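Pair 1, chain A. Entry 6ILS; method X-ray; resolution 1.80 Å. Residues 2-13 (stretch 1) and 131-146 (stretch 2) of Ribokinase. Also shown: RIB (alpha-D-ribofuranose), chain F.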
# COMPACT_ATOMS: atom_id res chain seq x y z
N ALA A 2 -7.08 1.59 36.09
CA ALA A 2 -7.62 0.24 36.20
C ALA A 2 -6.70 -0.75 35.47
O ALA A 2 -5.98 -0.35 34.54
CB ALA A 2 -9.03 0.19 35.64
N PRO A 3 -6.71 -2.02 35.89
CA PRO A 3 -5.88 -2.98 35.15
C PRO A 3 -6.31 -3.01 33.69
O PRO A 3 -7.47 -3.28 33.38
CB PRO A 3 -6.13 -4.31 35.87
CG PRO A 3 -7.35 -4.08 36.73
CD PRO A 3 -7.32 -2.63 37.09
N PRO A 4 -5.37 -2.71 32.79
CA PRO A 4 -5.73 -2.38 31.41
C PRO A 4 -6.10 -3.56 30.55
O PRO A 4 -5.71 -4.71 30.82
CB PRO A 4 -4.44 -1.74 30.87
CG PRO A 4 -3.36 -2.41 31.66
CD PRO A 4 -3.93 -2.55 33.05
N LEU A 5 -6.87 -3.27 29.50
CA LEU A 5 -7.01 -4.19 28.39
C LEU A 5 -5.69 -4.23 27.64
O LEU A 5 -5.21 -3.19 27.16
CB LEU A 5 -8.15 -3.78 27.44
CG LEU A 5 -8.13 -4.40 26.04
CD1 LEU A 5 -8.41 -5.90 26.12
CD2 LEU A 5 -9.16 -3.72 25.13
N VAL A 6 -5.10 -5.41 27.55
CA VAL A 6 -3.86 -5.54 26.78
C VAL A 6 -4.05 -6.44 25.57
O VAL A 6 -4.40 -7.61 25.69
CB VAL A 6 -2.72 -6.08 27.65
CG1 VAL A 6 -1.47 -6.26 26.79
CG2 VAL A 6 -2.47 -5.13 28.79
N VAL A 7 -3.87 -5.84 24.40
CA VAL A 7 -4.02 -6.53 23.13
C VAL A 7 -2.64 -6.83 22.58
O VAL A 7 -1.85 -5.91 22.32
CB VAL A 7 -4.82 -5.68 22.10
CG1 VAL A 7 -5.02 -6.46 20.81
CG2 VAL A 7 -6.17 -5.23 22.71
N VAL A 8 -2.34 -8.11 22.40
CA VAL A 8 -1.11 -8.50 21.76
C VAL A 8 -1.48 -9.07 20.41
O VAL A 8 -2.23 -10.05 20.32
CB VAL A 8 -0.33 -9.54 22.60
CG1 VAL A 8 1.02 -9.83 21.91
CG2 VAL A 8 -0.11 -9.01 24.02
N GLY A 9 -0.99 -8.47 19.34
CA GLY A 9 -1.37 -8.99 18.06
C GLY A 9 -0.90 -8.15 16.90
O GLY A 9 0.12 -7.46 16.98
N SER A 10 -1.68 -8.20 15.82
CA SER A 10 -1.29 -7.67 14.52
C SER A 10 -1.69 -6.24 14.22
O SER A 10 -2.71 -5.75 14.71
CB SER A 10 -1.88 -8.54 13.43
OG SER A 10 -3.30 -8.57 13.58
N ALA A 11 -0.91 -5.59 13.37
CA ALA A 11 -1.24 -4.29 12.81
C ALA A 11 -0.97 -4.35 11.31
O ALA A 11 0.12 -4.74 10.91
CB ALA A 11 -0.42 -3.18 13.48
N ASN A 12 -1.97 -4.01 10.50
CA ASN A 12 -1.89 -4.04 9.04
C ASN A 12 -2.27 -2.70 8.44
O ASN A 12 -3.20 -2.06 8.92
CB ASN A 12 -2.85 -5.08 8.44
CG ASN A 12 -2.45 -6.50 8.73
OD1 ASN A 12 -1.26 -6.81 8.86
ND2 ASN A 12 -3.44 -7.38 8.80
N ALA A 13 -1.60 -2.32 7.36
CA ALA A 13 -2.19 -1.31 6.48
C ALA A 13 -3.09 -2.08 5.52
O ALA A 13 -2.65 -3.01 4.86
CB ALA A 13 -1.12 -0.52 5.73
N GLU A 131 5.90 -7.88 31.04
CA GLU A 131 5.47 -7.17 32.23
C GLU A 131 4.08 -6.57 32.05
O GLU A 131 3.28 -6.52 32.98
CB GLU A 131 6.46 -6.07 32.61
CG GLU A 131 6.56 -4.95 31.57
CD GLU A 131 7.03 -3.64 32.16
OE1 GLU A 131 7.17 -3.56 33.40
OE2 GLU A 131 7.26 -2.69 31.37
N ILE A 132 3.78 -6.12 30.83
CA ILE A 132 2.51 -5.45 30.60
C ILE A 132 1.37 -6.46 30.64
O ILE A 132 0.31 -6.15 31.17
CB ILE A 132 2.49 -4.65 29.26
CG1 ILE A 132 1.19 -3.84 29.14
CG2 ILE A 132 2.72 -5.54 28.06
CD1 ILE A 132 0.87 -2.98 30.34
N VAL A 133 1.60 -7.67 30.13
CA VAL A 133 0.56 -8.69 30.15
C VAL A 133 0.35 -9.18 31.57
O VAL A 133 -0.77 -9.50 31.97
CB VAL A 133 0.85 -9.87 29.18
CG1 VAL A 133 1.20 -9.35 27.79
CG2 VAL A 133 1.95 -10.78 29.70
N ARG A 134 1.42 -9.19 32.36
CA ARG A 134 1.30 -9.57 33.76
C ARG A 134 0.54 -8.54 34.59
O ARG A 134 0.03 -8.85 35.67
CB ARG A 134 2.70 -9.83 34.35
CG ARG A 134 3.33 -11.10 33.81
CD ARG A 134 4.59 -11.46 34.57
NE ARG A 134 5.23 -12.64 34.01
CZ ARG A 134 6.35 -12.63 33.29
NH1 ARG A 134 6.86 -13.77 32.84
NH2 ARG A 134 6.97 -11.48 33.04
N ASN A 135 0.46 -7.31 34.09
CA ASN A 135 -0.31 -6.27 34.79
C ASN A 135 -1.71 -6.07 34.21
O ASN A 135 -2.44 -5.18 34.65
CB ASN A 135 0.43 -4.93 34.76
CG ASN A 135 1.68 -4.94 35.61
OD1 ASN A 135 1.87 -5.82 36.45
ND2 ASN A 135 2.53 -3.94 35.42
N ALA A 136 -2.09 -6.87 33.22
CA ALA A 136 -3.36 -6.64 32.52
C ALA A 136 -4.57 -6.96 33.40
O ALA A 136 -4.48 -7.75 34.34
CB ALA A 136 -3.40 -7.47 31.25
N GLY A 137 -5.71 -6.35 33.07
CA GLY A 137 -7.00 -6.79 33.59
C GLY A 137 -7.60 -7.86 32.71
O GLY A 137 -8.39 -8.68 33.17
N ILE A 138 -7.22 -7.87 31.44
CA ILE A 138 -7.74 -8.84 30.47
C ILE A 138 -6.85 -8.77 29.24
O ILE A 138 -6.37 -7.70 28.88
CB ILE A 138 -9.23 -8.56 30.13
CG1 ILE A 138 -9.80 -9.69 29.28
CG2 ILE A 138 -9.42 -7.21 29.41
CD1 ILE A 138 -11.32 -9.81 29.38
N VAL A 139 -6.59 -9.91 28.61
CA VAL A 139 -5.68 -9.94 27.47
C VAL A 139 -6.38 -10.51 26.24
O VAL A 139 -7.10 -11.50 26.35
CB VAL A 139 -4.41 -10.80 27.81
CG1 VAL A 139 -3.55 -11.00 26.57
CG2 VAL A 139 -3.61 -10.13 28.91
N LEU A 140 -6.19 -9.86 25.08
CA LEU A 140 -6.80 -10.28 23.82
C LEU A 140 -5.74 -10.65 22.81
O LEU A 140 -4.83 -9.86 22.58
CB LEU A 140 -7.67 -9.16 23.20
CG LEU A 140 -8.83 -8.55 23.95
CD1 LEU A 140 -9.78 -7.82 22.96
CD2 LEU A 140 -9.55 -9.59 24.79
N LEU A 141 -5.89 -11.83 22.21
CA LEU A 141 -5.02 -12.36 21.16
C LEU A 141 -5.84 -12.68 19.92
O LEU A 141 -7.06 -12.90 20.01
CB LEU A 141 -4.30 -13.63 21.66
CG LEU A 141 -3.66 -13.50 23.04
CD1 LEU A 141 -3.20 -14.89 23.54
CD2 LEU A 141 -2.47 -12.49 23.03
N GLN A 142 -5.19 -12.73 18.75
CA GLN A 142 -5.81 -13.25 17.54
C GLN A 142 -4.79 -14.18 16.85
O GLN A 142 -3.78 -14.53 17.44
CB GLN A 142 -6.24 -12.13 16.58
CG GLN A 142 -6.75 -10.87 17.29
CD GLN A 142 -5.61 -10.05 17.91
OE1 GLN A 142 -4.52 -9.90 17.32
NE2 GLN A 142 -5.86 -9.53 19.09
N ARG A 143 -5.05 -14.55 15.60
CA ARG A 143 -4.13 -15.45 14.92
C ARG A 143 -3.47 -14.83 13.70
O ARG A 143 -3.49 -15.40 12.61
CB ARG A 143 -4.86 -16.73 14.57
CG ARG A 143 -5.40 -17.36 15.84
CD ARG A 143 -5.40 -18.87 15.79
NE ARG A 143 -4.08 -19.45 15.55
CZ ARG A 143 -3.84 -20.35 14.60
NH1 ARG A 143 -4.84 -20.72 13.80
NH2 ARG A 143 -2.63 -20.86 14.42
N GLU A 144 -2.85 -13.68 13.93
CA GLU A 144 -2.14 -12.93 12.88
C GLU A 144 -0.72 -12.59 13.33
O GLU A 144 -0.05 -11.75 12.72
CB GLU A 144 -2.93 -11.65 12.52
CG GLU A 144 -4.26 -11.92 11.85
CD GLU A 144 -4.90 -10.67 11.23
OE1 GLU A 144 -4.68 -9.53 11.72
OE2 GLU A 144 -5.62 -10.83 10.22
N ILE A 145 -0.27 -13.24 14.40
CA ILE A 145 1.14 -13.23 14.82
C ILE A 145 1.51 -14.70 15.14
O ILE A 145 0.62 -15.57 15.19
CB ILE A 145 1.40 -12.31 16.05
CG1 ILE A 145 0.79 -12.92 17.32
CG2 ILE A 145 0.88 -10.89 15.81
CD1 ILE A 145 1.09 -12.19 18.58
N PRO A 146 2.80 -15.00 15.33
CA PRO A 146 3.16 -16.43 15.44
C PRO A 146 2.54 -17.18 16.63
O PRO A 146 2.43 -16.63 17.71
CB PRO A 146 4.69 -16.40 15.60
CG PRO A 146 5.10 -15.17 14.87
CD PRO A 146 4.00 -14.16 15.15
O5 RIB F . -10.75 -8.02 11.05
C5 RIB F . -10.28 -7.02 10.19
C4 RIB F . -8.93 -7.21 9.91
O4 RIB F . -8.63 -8.59 9.39
C3 RIB F . -8.61 -6.27 8.66
O3 RIB F . -8.27 -4.90 9.19
C2 RIB F . -7.74 -6.87 7.99
O2 RIB F . -6.41 -6.20 8.02
C1 RIB F . -7.63 -8.43 8.57
O1 RIB F . -6.42 -8.61 9.22
O HOH W 1 -2.31 -12.32 18.99

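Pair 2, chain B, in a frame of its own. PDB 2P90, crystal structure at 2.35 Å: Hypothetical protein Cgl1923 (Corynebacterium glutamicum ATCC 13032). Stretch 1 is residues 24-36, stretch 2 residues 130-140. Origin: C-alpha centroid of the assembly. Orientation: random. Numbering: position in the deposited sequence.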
# COMPACT_ATOMS: atom_id res chain seq x y z
N GLY B 24 23.22 7.19 35.13
CA GLY B 24 21.82 7.25 34.69
C GLY B 24 21.64 6.74 33.27
O GLY B 24 22.62 6.55 32.52
N GLY B 25 20.39 6.53 32.87
CA GLY B 25 20.07 5.92 31.59
C GLY B 25 19.99 6.91 30.43
O GLY B 25 19.58 8.06 30.62
N PRO B 26 20.33 6.45 29.21
CA PRO B 26 20.22 7.33 28.04
C PRO B 26 18.76 7.67 27.68
O PRO B 26 17.82 7.02 28.13
CB PRO B 26 20.89 6.52 26.94
CG PRO B 26 20.63 5.10 27.35
CD PRO B 26 20.79 5.10 28.83
N THR B 27 18.59 8.73 26.91
CA THR B 27 17.31 8.95 26.29
C THR B 27 17.33 8.37 24.85
O THR B 27 18.40 8.30 24.18
CB THR B 27 16.80 10.44 26.41
OG1 THR B 27 16.35 10.96 25.14
CG2 THR B 27 17.84 11.31 26.99
N LEU B 28 16.17 7.90 24.41
CA LEU B 28 16.02 7.40 23.07
C LEU B 28 15.34 8.45 22.20
O LEU B 28 14.31 9.00 22.58
CB LEU B 28 15.24 6.09 23.05
CG LEU B 28 14.85 5.49 21.67
CD1 LEU B 28 16.04 5.01 20.88
CD2 LEU B 28 13.85 4.37 21.87
N ILE B 29 15.92 8.69 21.03
CA ILE B 29 15.33 9.51 19.97
C ILE B 29 14.75 8.62 18.88
O ILE B 29 15.43 7.74 18.37
CB ILE B 29 16.40 10.46 19.39
CG1 ILE B 29 17.00 11.26 20.56
CG2 ILE B 29 15.81 11.36 18.28
CD1 ILE B 29 18.27 11.91 20.20
N VAL B 30 13.48 8.84 18.56
CA VAL B 30 12.81 8.08 17.57
C VAL B 30 12.57 9.04 16.38
O VAL B 30 11.80 10.01 16.48
CB VAL B 30 11.50 7.44 18.12
CG1 VAL B 30 10.65 6.86 17.00
CG2 VAL B 30 11.79 6.37 19.19
N ALA B 31 13.28 8.76 15.28
CA ALA B 31 13.18 9.51 14.02
C ALA B 31 12.76 8.59 12.85
O ALA B 31 13.63 8.10 12.11
CB ALA B 31 14.53 10.16 13.71
N LEU B 32 11.45 8.39 12.67
CA LEU B 32 10.93 7.47 11.62
C LEU B 32 10.41 8.23 10.43
O LEU B 32 9.52 9.08 10.58
CB LEU B 32 9.81 6.53 12.14
CG LEU B 32 10.11 5.67 13.37
CD1 LEU B 32 8.85 4.84 13.76
CD2 LEU B 32 11.36 4.75 13.17
N GLN B 33 10.94 7.92 9.26
CA GLN B 33 10.59 8.60 8.03
C GLN B 33 9.35 7.90 7.42
O GLN B 33 9.23 6.67 7.48
CB GLN B 33 11.83 8.60 7.11
CG GLN B 33 11.73 9.47 5.85
CD GLN B 33 12.88 9.16 4.81
OE1 GLN B 33 13.95 8.63 5.18
NE2 GLN B 33 12.66 9.51 3.53
N GLY B 34 8.40 8.67 6.92
CA GLY B 34 7.23 8.11 6.26
C GLY B 34 5.88 8.59 6.76
O GLY B 34 4.84 8.32 6.15
N TYR B 35 5.91 9.35 7.85
CA TYR B 35 4.68 9.83 8.46
C TYR B 35 4.55 11.35 8.46
O TYR B 35 3.65 11.89 7.81
CB TYR B 35 4.56 9.28 9.89
CG TYR B 35 3.38 9.84 10.62
CD1 TYR B 35 2.07 9.71 10.10
CD2 TYR B 35 3.54 10.54 11.82
CE1 TYR B 35 0.97 10.21 10.76
CE2 TYR B 35 2.42 11.08 12.49
CZ TYR B 35 1.15 10.90 11.95
OH TYR B 35 0.04 11.41 12.60
N ALA B 36 5.43 12.03 9.20
CA ALA B 36 5.37 13.49 9.32
C ALA B 36 6.70 14.10 8.88
O ALA B 36 7.62 14.32 9.69
CB ALA B 36 5.03 13.90 10.74
N PHE B 130 18.01 -1.52 27.58
CA PHE B 130 19.11 -0.56 27.63
C PHE B 130 18.97 0.49 28.73
O PHE B 130 19.77 1.42 28.80
CB PHE B 130 19.38 0.04 26.26
CG PHE B 130 20.08 -0.90 25.34
CD1 PHE B 130 21.48 -0.97 25.32
CD2 PHE B 130 19.35 -1.78 24.52
CE1 PHE B 130 22.14 -1.85 24.49
CE2 PHE B 130 19.99 -2.68 23.72
CZ PHE B 130 21.39 -2.72 23.69
N GLY B 131 17.99 0.27 29.61
CA GLY B 131 17.70 1.17 30.72
C GLY B 131 17.50 2.61 30.28
O GLY B 131 18.00 3.52 30.93
N VAL B 132 16.82 2.79 29.15
CA VAL B 132 16.44 4.13 28.64
C VAL B 132 15.53 4.76 29.68
O VAL B 132 14.67 4.08 30.24
CB VAL B 132 15.71 4.01 27.25
CG1 VAL B 132 15.00 5.31 26.81
CG2 VAL B 132 16.67 3.55 26.22
N GLU B 133 15.70 6.06 29.90
CA GLU B 133 14.91 6.77 30.91
C GLU B 133 13.86 7.73 30.34
O GLU B 133 12.97 8.14 31.06
CB GLU B 133 15.83 7.45 31.95
CG GLU B 133 16.23 8.90 31.64
CD GLU B 133 15.17 9.94 32.09
OE1 GLU B 133 15.06 10.98 31.37
OE2 GLU B 133 14.46 9.72 33.13
N ASN B 134 13.96 8.06 29.06
CA ASN B 134 12.97 8.92 28.39
C ASN B 134 13.01 8.72 26.88
O ASN B 134 14.07 8.56 26.27
CB ASN B 134 13.19 10.42 28.72
CG ASN B 134 12.09 11.33 28.16
OD1 ASN B 134 12.38 12.39 27.61
ND2 ASN B 134 10.85 10.94 28.29
N THR B 135 11.84 8.76 26.26
CA THR B 135 11.78 8.58 24.81
C THR B 135 11.16 9.79 24.13
O THR B 135 10.11 10.27 24.55
CB THR B 135 11.01 7.26 24.41
OG1 THR B 135 11.68 6.13 24.97
CG2 THR B 135 10.92 7.12 22.87
N ILE B 136 11.82 10.23 23.08
CA ILE B 136 11.38 11.35 22.29
C ILE B 136 11.21 11.01 20.82
O ILE B 136 12.19 10.72 20.14
CB ILE B 136 12.38 12.55 22.36
CG1 ILE B 136 12.72 12.90 23.83
CG2 ILE B 136 11.78 13.75 21.56
CD1 ILE B 136 13.63 14.15 23.99
N CYS B 137 9.97 11.10 20.34
CA CYS B 137 9.60 10.91 18.95
C CYS B 137 9.49 12.21 18.18
O CYS B 137 8.95 13.18 18.68
CB CYS B 137 8.27 10.18 18.88
SG CYS B 137 8.31 8.54 19.65
N LEU B 138 10.01 12.23 16.96
CA LEU B 138 10.07 13.45 16.17
C LEU B 138 9.06 13.45 15.04
O LEU B 138 8.87 12.43 14.38
CB LEU B 138 11.47 13.63 15.61
CG LEU B 138 12.63 13.53 16.60
CD1 LEU B 138 13.94 13.85 15.87
CD2 LEU B 138 12.43 14.43 17.87
N TYR B 139 8.43 14.61 14.82
CA TYR B 139 7.38 14.81 13.82
C TYR B 139 7.64 16.17 13.18
O TYR B 139 8.11 17.07 13.86
CB TYR B 139 6.01 14.86 14.48
CG TYR B 139 5.71 13.64 15.34
CD1 TYR B 139 5.05 12.54 14.78
CD2 TYR B 139 6.08 13.59 16.70
CE1 TYR B 139 4.79 11.43 15.52
CE2 TYR B 139 5.80 12.45 17.46
CZ TYR B 139 5.16 11.38 16.85
OH TYR B 139 4.86 10.22 17.52
N ALA B 140 7.41 16.31 11.88
CA ALA B 140 7.42 17.62 11.22
C ALA B 140 6.09 17.79 10.49
O ALA B 140 5.73 16.99 9.58
CB ALA B 140 8.58 17.75 10.27
O HOH W 2 9.54 9.55 14.47

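Both pairs are built on two neighbouring parallel strands from sequence segments more than 100 residues apart. In each, the strand axes approach to 4.7 Å and cross at -21°, and 14 central residues superpose with an RMSD of 0.7 Å. The match runs from Ala A2 to Gly A9 on Gly B24 to Ala B31, and from Ala A136 to Gln A142 on Val B132 to Leu B138.

The same hydrogen-bond ladder occurs in both pairs. In pair 1, Gly A137 N donates to Pro A4 O (2.8 Å), Val A6 N to Ile A138 O (2.9 Å), Leu A140 N to Val A6 O (2.9 Å) and Val A8 N to Leu A140 O (3.0 Å). Pair 2 repeats these rungs at matched positions: Glu B133 N to Pro B26 O (2.9 Å), Leu B28 N to Asn B134 O (2.9 Å), Ile B136 N to Leu B28 O (2.8 Å) and Val B30 N to Ile B136 O (2.8 Å). Pair 2 adds a rung, Leu B138 N to Val B30 O (2.9 Å). At the matched place in pair 1 a water intervenes, 2.6 Å from Val A8 O, and accepts from Gln A142 N (2.9 Å).

The packing between the strands is filled differently. On the face of Val A6 and Val A139, Val A6 CG2 meets Ala A136 CB at 3.5 Å; in pair 2 the larger Leu B28 and Val B132 occupy these positions, with Leu B28 CB 3.8 Å from Val B132 CG1. On the other face, Leu A5 CD1 reaches both Ile A138 CG2 (3.7 Å) and Leu A140 CG (3.5 Å). Its counterpart, Thr B27, is shorter and polar and lies beside Asn B134.

Glycine requirements also differ. A CB on Gly A137 would lie 2.4 Å from Pro A3 O; Glu B133 carries a side chain at the position of Gly A137, and Gly B25 takes the place of Pro A3. Gly A9 leaves room for Gln A142 OE1, 3.4 Å from Gly A9 CA, while Ala B31 CB stands 4.3 Å from Leu B138 CD1.

Beyond the match, Ser A10 OG donates to Glu A144 OE1 (2.5 Å), and Glu A144 OE2 accepts from ribose O1 (2.6 Å), consistent with a ribokinase. In pair 2, Tyr B35 and Tyr B139 meet edge to edge, Tyr B35 CE2 lying 3.8 Å from Tyr B139 CD1, and Ala B140 N donates to Ala B36 O (3.0 Å).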